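Long-range contacts in VP4 protein (Tellina virus 1, PDB 3P06), which is the protease part of a birnavirus polyprotein, which it probably cleaves into its final products, and is captured here as an intramolecular acyl-enzyme: residues P13-G24 / V139-K147; F100-C108 / V123-L132. All blocks are in the same frame, centred on the assembly; numbering follows the deposited sequence.

Interaction 1 (P13-G24 / V139-K147); sequences PVLMDSGRRISG and VQKQLLVAK. With SO4 (sulfate ion), chain B.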
loop_
_atom_site.group_PDB
_atom_site.type_symbol
_atom_site.label_atom_id
_atom_site.label_comp_id
_atom_site.label_asym_id
_atom_site.label_seq_id
_atom_site.Cartn_x
_atom_site.Cartn_y
_atom_site.Cartn_z
ATOM N N PRO A 13 1.700 1.146 -4.787
ATOM C CA PRO A 13 1.290 0.804 -6.154
ATOM C C PRO A 13 1.032 -0.697 -6.339
ATOM O O PRO A 13 1.672 -1.515 -5.687
ATOM C CB PRO A 13 2.498 1.278 -7.013
ATOM C CG PRO A 13 3.669 1.047 -6.140
ATOM C CD PRO A 13 3.159 1.396 -4.696
ATOM N N VAL A 14 0.065 -1.040 -7.185
ATOM C CA VAL A 14 -0.164 -2.426 -7.575
ATOM C C VAL A 14 -0.266 -2.519 -9.078
ATOM O O VAL A 14 -0.596 -1.551 -9.749
ATOM C CB VAL A 14 -1.469 -3.052 -6.932
ATOM C CG1 VAL A 14 -1.333 -3.030 -5.451
ATOM C CG2 VAL A 14 -2.793 -2.273 -7.437
ATOM N N LEU A 15 0.011 -3.702 -9.601
ATOM C CA LEU A 15 -0.121 -3.990 -11.023
ATOM C C LEU A 15 -1.166 -5.073 -11.252
ATOM O O LEU A 15 -1.292 -5.950 -10.416
ATOM C CB LEU A 15 1.218 -4.473 -11.581
ATOM C CG LEU A 15 2.393 -3.496 -11.425
ATOM C CD1 LEU A 15 3.620 -4.206 -12.047
ATOM C CD2 LEU A 15 2.144 -2.184 -12.128
HETATM N N MSE A 16 -1.905 -5.003 -12.366
HETATM C CA MSE A 16 -3.007 -5.904 -12.684
HETATM C C MSE A 16 -2.852 -6.375 -14.090
HETATM O O MSE A 16 -2.563 -5.568 -14.990
HETATM C CB MSE A 16 -4.381 -5.243 -12.531
HETATM C CG MSE A 16 -4.730 -5.052 -11.055
HETATM SE SE MSE A 16 -6.014 -3.629 -10.570
HETATM C CE MSE A 16 -4.965 -2.090 -11.238
ATOM N N ASP A 17 -3.055 -7.677 -14.277
ATOM C CA ASP A 17 -3.031 -8.298 -15.591
ATOM C C ASP A 17 -4.462 -8.592 -16.101
ATOM O O ASP A 17 -5.199 -9.365 -15.497
ATOM C CB ASP A 17 -2.252 -9.594 -15.502
ATOM C CG ASP A 17 -1.577 -9.943 -16.773
ATOM O OD1 ASP A 17 -2.196 -9.802 -17.879
ATOM O OD2 ASP A 17 -0.393 -10.374 -16.672
ATOM N N SER A 18 -4.833 -7.972 -17.220
ATOM C CA SER A 18 -6.076 -8.290 -17.943
ATOM C C SER A 18 -5.673 -8.981 -19.220
ATOM O O SER A 18 -5.906 -8.460 -20.330
ATOM C CB SER A 18 -6.865 -7.028 -18.302
ATOM O OG SER A 18 -6.391 -6.495 -19.538
ATOM N N GLY A 19 -5.035 -10.140 -19.062
ATOM C CA GLY A 19 -4.479 -10.905 -20.183
ATOM C C GLY A 19 -3.873 -10.186 -21.386
ATOM O O GLY A 19 -3.023 -10.775 -22.087
ATOM N N ARG A 20 -4.293 -8.941 -21.647
ATOM C CA ARG A 20 -3.863 -8.206 -22.850
ATOM C C ARG A 20 -2.927 -7.058 -22.504
ATOM O O ARG A 20 -2.016 -6.743 -23.254
ATOM C CB ARG A 20 -5.082 -7.711 -23.643
ATOM C CG ARG A 20 -4.807 -6.964 -24.996
ATOM C CD ARG A 20 -5.818 -5.815 -25.111
ATOM N NE ARG A 20 -6.151 -5.446 -23.735
ATOM C CZ ARG A 20 -7.343 -5.050 -23.296
ATOM N NH1 ARG A 20 -8.358 -4.934 -24.142
ATOM N NH2 ARG A 20 -7.503 -4.773 -21.996
ATOM N N ARG A 21 -3.137 -6.454 -21.348
ATOM C CA ARG A 21 -2.340 -5.313 -20.944
ATOM C C ARG A 21 -2.076 -5.344 -19.453
ATOM O O ARG A 21 -2.866 -5.884 -18.670
ATOM C CB ARG A 21 -3.085 -4.023 -21.294
ATOM C CG ARG A 21 -2.176 -2.791 -21.532
ATOM C CD ARG A 21 -3.008 -1.475 -21.685
ATOM N NE ARG A 21 -4.448 -1.692 -21.940
ATOM C CZ ARG A 21 -5.400 -1.594 -21.001
ATOM N NH1 ARG A 21 -5.091 -1.277 -19.747
ATOM N NH2 ARG A 21 -6.669 -1.812 -21.322
ATOM N N ILE A 22 -0.958 -4.761 -19.055
ATOM C CA ILE A 22 -0.670 -4.653 -17.631
ATOM C C ILE A 22 -1.133 -3.271 -17.300
ATOM O O ILE A 22 -0.791 -2.349 -18.031
ATOM C CB ILE A 22 0.839 -4.726 -17.246
ATOM C CG1 ILE A 22 1.545 -5.977 -17.770
ATOM C CG2 ILE A 22 0.968 -4.696 -15.692
ATOM C CD1 ILE A 22 1.063 -7.284 -17.144
ATOM N N SER A 23 -1.962 -3.127 -16.287
ATOM C CA SER A 23 -2.304 -1.794 -15.857
ATOM C C SER A 23 -1.905 -1.623 -14.398
ATOM O O SER A 23 -1.450 -2.583 -13.746
ATOM C CB SER A 23 -3.782 -1.517 -16.150
ATOM O OG SER A 23 -4.573 -2.407 -15.377
ATOM N N GLY A 24 -1.996 -0.394 -13.918
ATOM C CA GLY A 24 -1.514 -0.030 -12.611
ATOM C C GLY A 24 -2.660 0.537 -11.775
ATOM O O GLY A 24 -3.619 1.039 -12.333
ATOM N N VAL A 139 10.482 -0.244 -11.377
ATOM C CA VAL A 139 10.471 0.434 -12.641
ATOM C C VAL A 139 9.075 0.374 -13.319
ATOM O O VAL A 139 8.573 1.399 -13.681
ATOM C CB VAL A 139 11.568 -0.102 -13.554
ATOM C CG1 VAL A 139 11.313 0.308 -15.006
ATOM C CG2 VAL A 139 12.883 0.485 -13.047
ATOM N N GLN A 140 8.463 -0.805 -13.383
ATOM C CA GLN A 140 7.091 -0.983 -13.869
ATOM C C GLN A 140 6.038 -0.209 -13.041
ATOM O O GLN A 140 5.068 0.294 -13.631
ATOM C CB GLN A 140 6.699 -2.453 -13.921
ATOM C CG GLN A 140 7.562 -3.273 -14.815
ATOM C CD GLN A 140 6.986 -3.373 -16.200
ATOM O OE1 GLN A 140 6.402 -2.407 -16.734
ATOM N NE2 GLN A 140 7.156 -4.556 -16.819
ATOM N N LYS A 141 6.247 -0.101 -11.715
ATOM C CA LYS A 141 5.321 0.675 -10.845
ATOM C C LYS A 141 5.497 2.168 -11.076
ATOM O O LYS A 141 4.528 2.940 -11.027
ATOM C CB LYS A 141 5.388 0.248 -9.366
ATOM C CG LYS A 141 4.859 -1.197 -9.233
ATOM C CD LYS A 141 5.387 -1.934 -8.023
ATOM C CE LYS A 141 4.462 -3.148 -7.780
ATOM N NZ LYS A 141 5.078 -3.648 -6.543
ATOM N N GLN A 142 6.729 2.572 -11.365
ATOM C CA GLN A 142 6.986 3.937 -11.790
ATOM C C GLN A 142 6.214 4.216 -13.075
ATOM O O GLN A 142 5.496 5.224 -13.171
ATOM C CB GLN A 142 8.515 4.236 -12.008
ATOM C CG GLN A 142 9.322 4.401 -10.692
ATOM C CD GLN A 142 9.109 5.768 -10.011
ATOM O OE1 GLN A 142 8.016 6.352 -10.072
ATOM N NE2 GLN A 142 10.118 6.235 -9.327
ATOM N N LEU A 143 6.368 3.328 -14.058
ATOM C CA LEU A 143 5.784 3.563 -15.385
ATOM C C LEU A 143 4.293 3.548 -15.404
ATOM O O LEU A 143 3.674 4.306 -16.154
ATOM C CB LEU A 143 6.237 2.458 -16.403
ATOM C CG LEU A 143 7.629 2.601 -16.916
ATOM C CD1 LEU A 143 8.067 1.279 -17.600
ATOM C CD2 LEU A 143 7.672 3.711 -17.901
ATOM N N LEU A 144 3.690 2.644 -14.645
ATOM C CA LEU A 144 2.256 2.416 -14.765
ATOM C C LEU A 144 1.463 3.049 -13.657
ATOM O O LEU A 144 0.246 3.118 -13.751
ATOM C CB LEU A 144 1.944 0.906 -14.768
ATOM C CG LEU A 144 2.518 0.176 -16.031
ATOM C CD1 LEU A 144 2.512 -1.358 -15.864
ATOM C CD2 LEU A 144 1.855 0.647 -17.336
ATOM N N VAL A 145 2.113 3.469 -12.573
ATOM C CA VAL A 145 1.329 4.060 -11.509
ATOM C C VAL A 145 1.820 5.427 -11.090
ATOM O O VAL A 145 1.055 6.420 -11.161
ATOM C CB VAL A 145 1.287 3.137 -10.216
ATOM C CG1 VAL A 145 0.391 3.781 -9.149
ATOM C CG2 VAL A 145 0.781 1.752 -10.567
ATOM N N ALA A 146 3.060 5.497 -10.592
ATOM C CA ALA A 146 3.480 6.712 -9.887
ATOM C C ALA A 146 3.749 7.891 -10.806
ATOM O O ALA A 146 3.349 9.054 -10.508
ATOM C CB ALA A 146 4.730 6.407 -8.998
ATOM N N LYS A 147 4.488 7.636 -11.885
ATOM C CA LYS A 147 4.739 8.721 -12.864
ATOM C C LYS A 147 3.471 9.259 -13.526
ATOM O O LYS A 147 3.282 10.445 -13.528
ATOM C CB LYS A 147 5.785 8.396 -13.941
ATOM C CG LYS A 147 7.187 8.097 -13.431
ATOM C CD LYS A 147 7.905 9.325 -12.995
ATOM C CE LYS A 147 9.298 8.907 -12.575
ATOM N NZ LYS A 147 9.923 10.075 -12.018
HETATM S S SO4 B . 8.342 -4.604 -5.665
HETATM O O1 SO4 B . 8.543 -4.120 -4.322
HETATM O O2 SO4 B . 8.560 -3.481 -6.576
HETATM O O3 SO4 B . 9.326 -5.640 -5.893
HETATM O O4 SO4 B . 7.067 -5.221 -5.935
HETATM O O HOH W 1 3.593 -2.314 -4.232
HETATM O O HOH W 2 -2.172 2.214 -15.673
#

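Interaction 2 (F100-C108 / V123-L132); sequences FNSWEAAAC and VTGAVESGNL. With SO4 (sulfate ion), chain B.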
loop_
_atom_site.group_PDB
_atom_site.type_symbol
_atom_site.label_atom_id
_atom_site.label_comp_id
_atom_site.label_asym_id
_atom_site.label_seq_id
_atom_site.Cartn_x
_atom_site.Cartn_y
_atom_site.Cartn_z
ATOM N N PHE A 100 0.511 -11.164 -2.952
ATOM C CA PHE A 100 1.956 -10.983 -2.728
ATOM C C PHE A 100 2.240 -10.032 -1.569
ATOM O O PHE A 100 1.343 -9.744 -0.787
ATOM C CB PHE A 100 2.648 -10.600 -4.030
ATOM C CG PHE A 100 2.095 -11.338 -5.268
ATOM C CD1 PHE A 100 1.470 -12.591 -5.155
ATOM C CD2 PHE A 100 2.194 -10.775 -6.520
ATOM C CE1 PHE A 100 0.932 -13.273 -6.313
ATOM C CE2 PHE A 100 1.697 -11.423 -7.668
ATOM C CZ PHE A 100 1.051 -12.677 -7.570
ATOM N N ASN A 101 3.465 -9.552 -1.425
ATOM C CA ASN A 101 3.861 -8.997 -0.154
ATOM C C ASN A 101 4.498 -7.614 -0.292
ATOM O O ASN A 101 5.043 -7.066 0.674
ATOM C CB ASN A 101 4.794 -9.990 0.589
ATOM C CG ASN A 101 4.012 -11.109 1.265
ATOM O OD1 ASN A 101 3.531 -12.000 0.580
ATOM N ND2 ASN A 101 3.836 -11.052 2.630
ATOM N N SER A 102 4.414 -7.043 -1.489
ATOM C CA SER A 102 4.967 -5.719 -1.724
ATOM C C SER A 102 4.216 -4.512 -1.036
ATOM O O SER A 102 4.651 -3.365 -1.154
ATOM C CB SER A 102 5.038 -5.516 -3.225
ATOM O OG SER A 102 3.680 -5.283 -3.690
ATOM N N TRP A 103 3.120 -4.786 -0.318
ATOM C CA TRP A 103 2.338 -3.813 0.491
ATOM C C TRP A 103 2.987 -3.655 1.886
ATOM O O TRP A 103 2.633 -2.758 2.652
ATOM C CB TRP A 103 0.883 -4.314 0.683
ATOM C CG TRP A 103 0.836 -5.731 1.219
ATOM C CD1 TRP A 103 0.755 -6.893 0.491
ATOM C CD2 TRP A 103 0.892 -6.116 2.587
ATOM N NE1 TRP A 103 0.748 -7.965 1.327
ATOM C CE2 TRP A 103 0.860 -7.517 2.624
ATOM C CE3 TRP A 103 0.982 -5.391 3.809
ATOM C CZ2 TRP A 103 0.899 -8.256 3.857
ATOM C CZ3 TRP A 103 1.024 -6.117 5.041
ATOM C CH2 TRP A 103 1.028 -7.536 5.047
ATOM N N GLU A 104 3.945 -4.521 2.217
ATOM C CA GLU A 104 4.462 -4.543 3.616
ATOM C C GLU A 104 5.240 -3.305 4.025
ATOM O O GLU A 104 5.152 -2.906 5.180
ATOM C CB GLU A 104 5.358 -5.775 3.851
ATOM C CG GLU A 104 4.594 -7.078 3.666
ATOM C CD GLU A 104 5.478 -8.321 3.938
ATOM O OE1 GLU A 104 6.725 -8.240 3.705
ATOM O OE2 GLU A 104 4.918 -9.384 4.385
ATOM N N ALA A 105 6.090 -2.763 3.147
ATOM C CA ALA A 105 6.800 -1.530 3.488
ATOM C C ALA A 105 5.800 -0.382 3.785
ATOM O O ALA A 105 5.980 0.319 4.766
ATOM C CB ALA A 105 7.798 -1.117 2.402
ATOM N N ALA A 106 4.739 -0.224 2.981
ATOM C CA ALA A 106 3.720 0.793 3.242
ATOM C C ALA A 106 2.987 0.568 4.616
ATOM O O ALA A 106 2.752 1.508 5.384
ATOM C CB ALA A 106 2.664 0.817 2.083
ATOM N N ALA A 107 2.623 -0.676 4.881
ATOM C CA ALA A 107 1.918 -1.053 6.114
ATOM C C ALA A 107 2.824 -0.787 7.331
ATOM O O ALA A 107 2.340 -0.309 8.372
ATOM C CB ALA A 107 1.545 -2.508 6.078
ATOM N N CYS A 108 4.116 -1.098 7.225
ATOM C CA CYS A 108 5.049 -0.746 8.336
ATOM C C CYS A 108 5.177 0.770 8.506
ATOM O O CYS A 108 5.261 1.288 9.641
ATOM C CB CYS A 108 6.449 -1.321 8.093
ATOM S SG CYS A 108 6.441 -3.133 8.220
ATOM N N VAL A 123 4.830 3.909 -1.584
ATOM C CA VAL A 123 5.924 3.076 -1.103
ATOM C C VAL A 123 5.754 1.624 -1.569
ATOM O O VAL A 123 4.661 1.105 -1.510
ATOM C CB VAL A 123 5.976 3.184 0.453
ATOM C CG1 VAL A 123 6.943 2.146 1.041
ATOM C CG2 VAL A 123 6.362 4.665 0.901
ATOM N N THR A 124 6.796 0.959 -2.039
ATOM C CA THR A 124 6.644 -0.464 -2.417
ATOM C C THR A 124 7.796 -1.275 -1.824
ATOM O O THR A 124 8.957 -0.813 -1.824
ATOM C CB THR A 124 6.564 -0.676 -4.021
ATOM O OG1 THR A 124 6.185 -2.030 -4.353
ATOM C CG2 THR A 124 7.893 -0.429 -4.682
ATOM N N GLY A 125 7.498 -2.514 -1.423
ATOM C CA GLY A 125 8.524 -3.487 -1.101
ATOM C C GLY A 125 8.073 -4.433 0.003
ATOM O O GLY A 125 7.192 -4.100 0.790
ATOM N N ALA A 126 8.690 -5.607 0.051
ATOM C CA ALA A 126 8.436 -6.602 1.049
ATOM C C ALA A 126 9.401 -6.300 2.195
ATOM O O ALA A 126 10.408 -5.626 1.992
ATOM C CB ALA A 126 8.694 -8.000 0.470
ATOM N N VAL A 127 9.100 -6.778 3.391
ATOM C CA VAL A 127 9.942 -6.469 4.561
ATOM C C VAL A 127 10.383 -7.758 5.172
ATOM O O VAL A 127 9.580 -8.682 5.325
ATOM C CB VAL A 127 9.215 -5.558 5.621
ATOM C CG1 VAL A 127 10.094 -5.309 6.924
ATOM C CG2 VAL A 127 8.773 -4.215 4.976
ATOM N N GLU A 128 11.667 -7.841 5.494
ATOM C CA GLU A 128 12.252 -9.042 6.161
ATOM C C GLU A 128 13.295 -8.564 7.161
ATOM O O GLU A 128 14.221 -7.817 6.771
ATOM C CB GLU A 128 12.888 -9.989 5.138
ATOM C CG GLU A 128 13.912 -9.276 4.222
ATOM C CD GLU A 128 15.359 -9.212 4.843
ATOM O OE1 GLU A 128 15.770 -10.168 5.574
ATOM O OE2 GLU A 128 16.091 -8.199 4.594
ATOM N N SER A 129 13.112 -8.908 8.445
ATOM C CA SER A 129 14.032 -8.474 9.531
ATOM C C SER A 129 14.443 -6.982 9.477
ATOM O O SER A 129 15.646 -6.667 9.416
ATOM C CB SER A 129 15.295 -9.314 9.482
ATOM O OG SER A 129 14.959 -10.655 9.229
ATOM N N GLY A 130 13.460 -6.082 9.458
ATOM C CA GLY A 130 13.716 -4.643 9.490
ATOM C C GLY A 130 14.353 -4.024 8.256
ATOM O O GLY A 130 14.800 -2.856 8.273
ATOM N N ASN A 131 14.418 -4.796 7.180
ATOM C CA ASN A 131 14.928 -4.279 5.926
ATOM C C ASN A 131 13.902 -4.495 4.825
ATOM O O ASN A 131 13.121 -5.441 4.872
ATOM C CB ASN A 131 16.218 -5.004 5.512
ATOM C CG ASN A 131 17.464 -4.488 6.219
ATOM O OD1 ASN A 131 17.553 -3.329 6.650
ATOM N ND2 ASN A 131 18.456 -5.367 6.324
ATOM N N LEU A 132 13.944 -3.631 3.822
ATOM C CA LEU A 132 13.212 -3.866 2.606
ATOM C C LEU A 132 13.986 -4.891 1.817
ATOM O O LEU A 132 15.194 -4.767 1.676
ATOM C CB LEU A 132 13.101 -2.577 1.815
ATOM C CG LEU A 132 11.879 -1.746 2.172
ATOM C CD1 LEU A 132 12.058 -1.096 3.532
ATOM C CD2 LEU A 132 11.603 -0.675 1.092
HETATM S S SO4 B . 8.342 -4.604 -5.665
HETATM O O1 SO4 B . 8.543 -4.120 -4.322
HETATM O O2 SO4 B . 8.560 -3.481 -6.576
HETATM O O3 SO4 B . 9.326 -5.640 -5.893
HETATM O O4 SO4 B . 7.067 -5.221 -5.935
HETATM O O HOH W 3 4.445 -1.090 0.351
HETATM O O HOH W 1 3.593 -2.314 -4.232
#

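Interaction 1 (P13-G24 / V139-K147)
The ring of Pro13 crosses the aliphatic stem of Lys141 at about a right angle, its CG 3.7 Å from Lys141 CB, while the neighbouring ring atom, Pro13 CB, reaches Val145 CB at 3.9 Å. Two residues further along the strand, Leu15 sets its CG 4.0 Å from Lys141 CG, so the middle of the lysine stem is clasped between proline and leucine. The methyls of Leu15 fork over the helix: CD1 rests on Gln140 CB, and CD2 meets Leu144 CD1 at 3.8 Å. That leucine methyl is shared, because CG2 of Ile22, from the second strand of the hairpin, lies 3.7 Å from Leu144 CD1. Val145, its chi1 at -177°, turns both methyls to the hairpin: CG1 lies against Pro13 CB, and CG2 sits 3.6 Å from CA of Gly24. Gly24 has no side chain, and here the helix comes down on bare backbone; water 2 joins Gly24 N to Leu144 O. Strand 13-18 runs nearly perpendicular to helix 139-147, at 97°. The helix widens into a pi-type turn at this level, where Lys141 O takes the N-H groups of both Val145 and Ala146. Met122 and Leu153 close over the proline end. Beyond CG the lysine chain is extended, carrying NZ past Pro13 to the sulfate, whose O4 it meets at 2.6 Å; Thr124 OG1 is another partner of NZ, and water 1 sits between NZ and Pro13 O. The direct contacts between hairpin and helix are thus apolar, with polar links made through water. Apolar packing of Pro13 and Leu15 against the methylenes would limit the swing of the stem and help hold the amine of Lys141, the predicted active-site lysine, in a defined place.

Interaction 2 (F100-C108 / V123-L132)
Glu104 keeps CG anti to its carbonyl carbon (chi1 -62°) and runs straight beyond it (chi2 -178°), which carries OE1 to the backbone N of Val127, 2.8 Å away. The bond is almost linear (174° at the hydrogen) and meets OE1 nearly along its C-O axis. The other oxygen, OE2, is gripped by Asn101 ND2 at 2.7 Å from above the carboxylate plane, and Asn101 OD1 in turn takes the N-H of Asn63. Glu66 brings a second carboxylate close to OE1, which may raise the proton affinity of one of the pair. Two backbone bonds lace the segments together: Gly125 N gives to Ser102 O at 3.0 Å, and Ala105 N gives to Gly125 O at 2.9 Å. Asn101 O receives a CA-H...O contact from Ala126. Next to these bonds the methyl of Ala105 nests among Val123 CG1, at 3.6 Å, Val127 CG2 and Leu132 CD2, a cluster joined by Leu169 of helix 166-173. Water 3 bridges the two segments, giving protons to Ser102 O and Val123 O and accepting one from Ala106 N, 2.8 Å away. At the serine end of the segment, Ser102 OG is covalently linked to the carbonyl carbon of Ala194, the chain's own C-terminus. Ser102 CB comes within 3.8 Å of Thr124 OG1, whose main partner is the amine of Lys141; the sulfate borders both side chains. The type I turn from Asn101 to Glu104 thus presents the serine on the way into the helix, beside the loop in which Gly125 offers both its N and its O. Together with the lysine, this is the arrangement of a Ser/Lys-dyad protease, as expected for the S50 peptidases of birnaviruses, held at its acyl-enzyme stage.

Interaction 2 is nested within the chain loop closed by interaction 1, and the two meet at the active site, where the lysine of the first contact reaches the serine and threonine of the second. Each thus supplies one predicted catalytic residue, and both border the same sulfate and water 1. Interaction 1 seats a helix on a hairpin of the large mixed sheet, buried near the lysine but reaching solvent around Ile22 and Gln140. Residues 100-108 and 123-132 meet closer to the centre of the chain, with no exposed residue among those touching. Apolar packing dominates the first contact; direct backbone and carboxylate hydrogen bonds set the second.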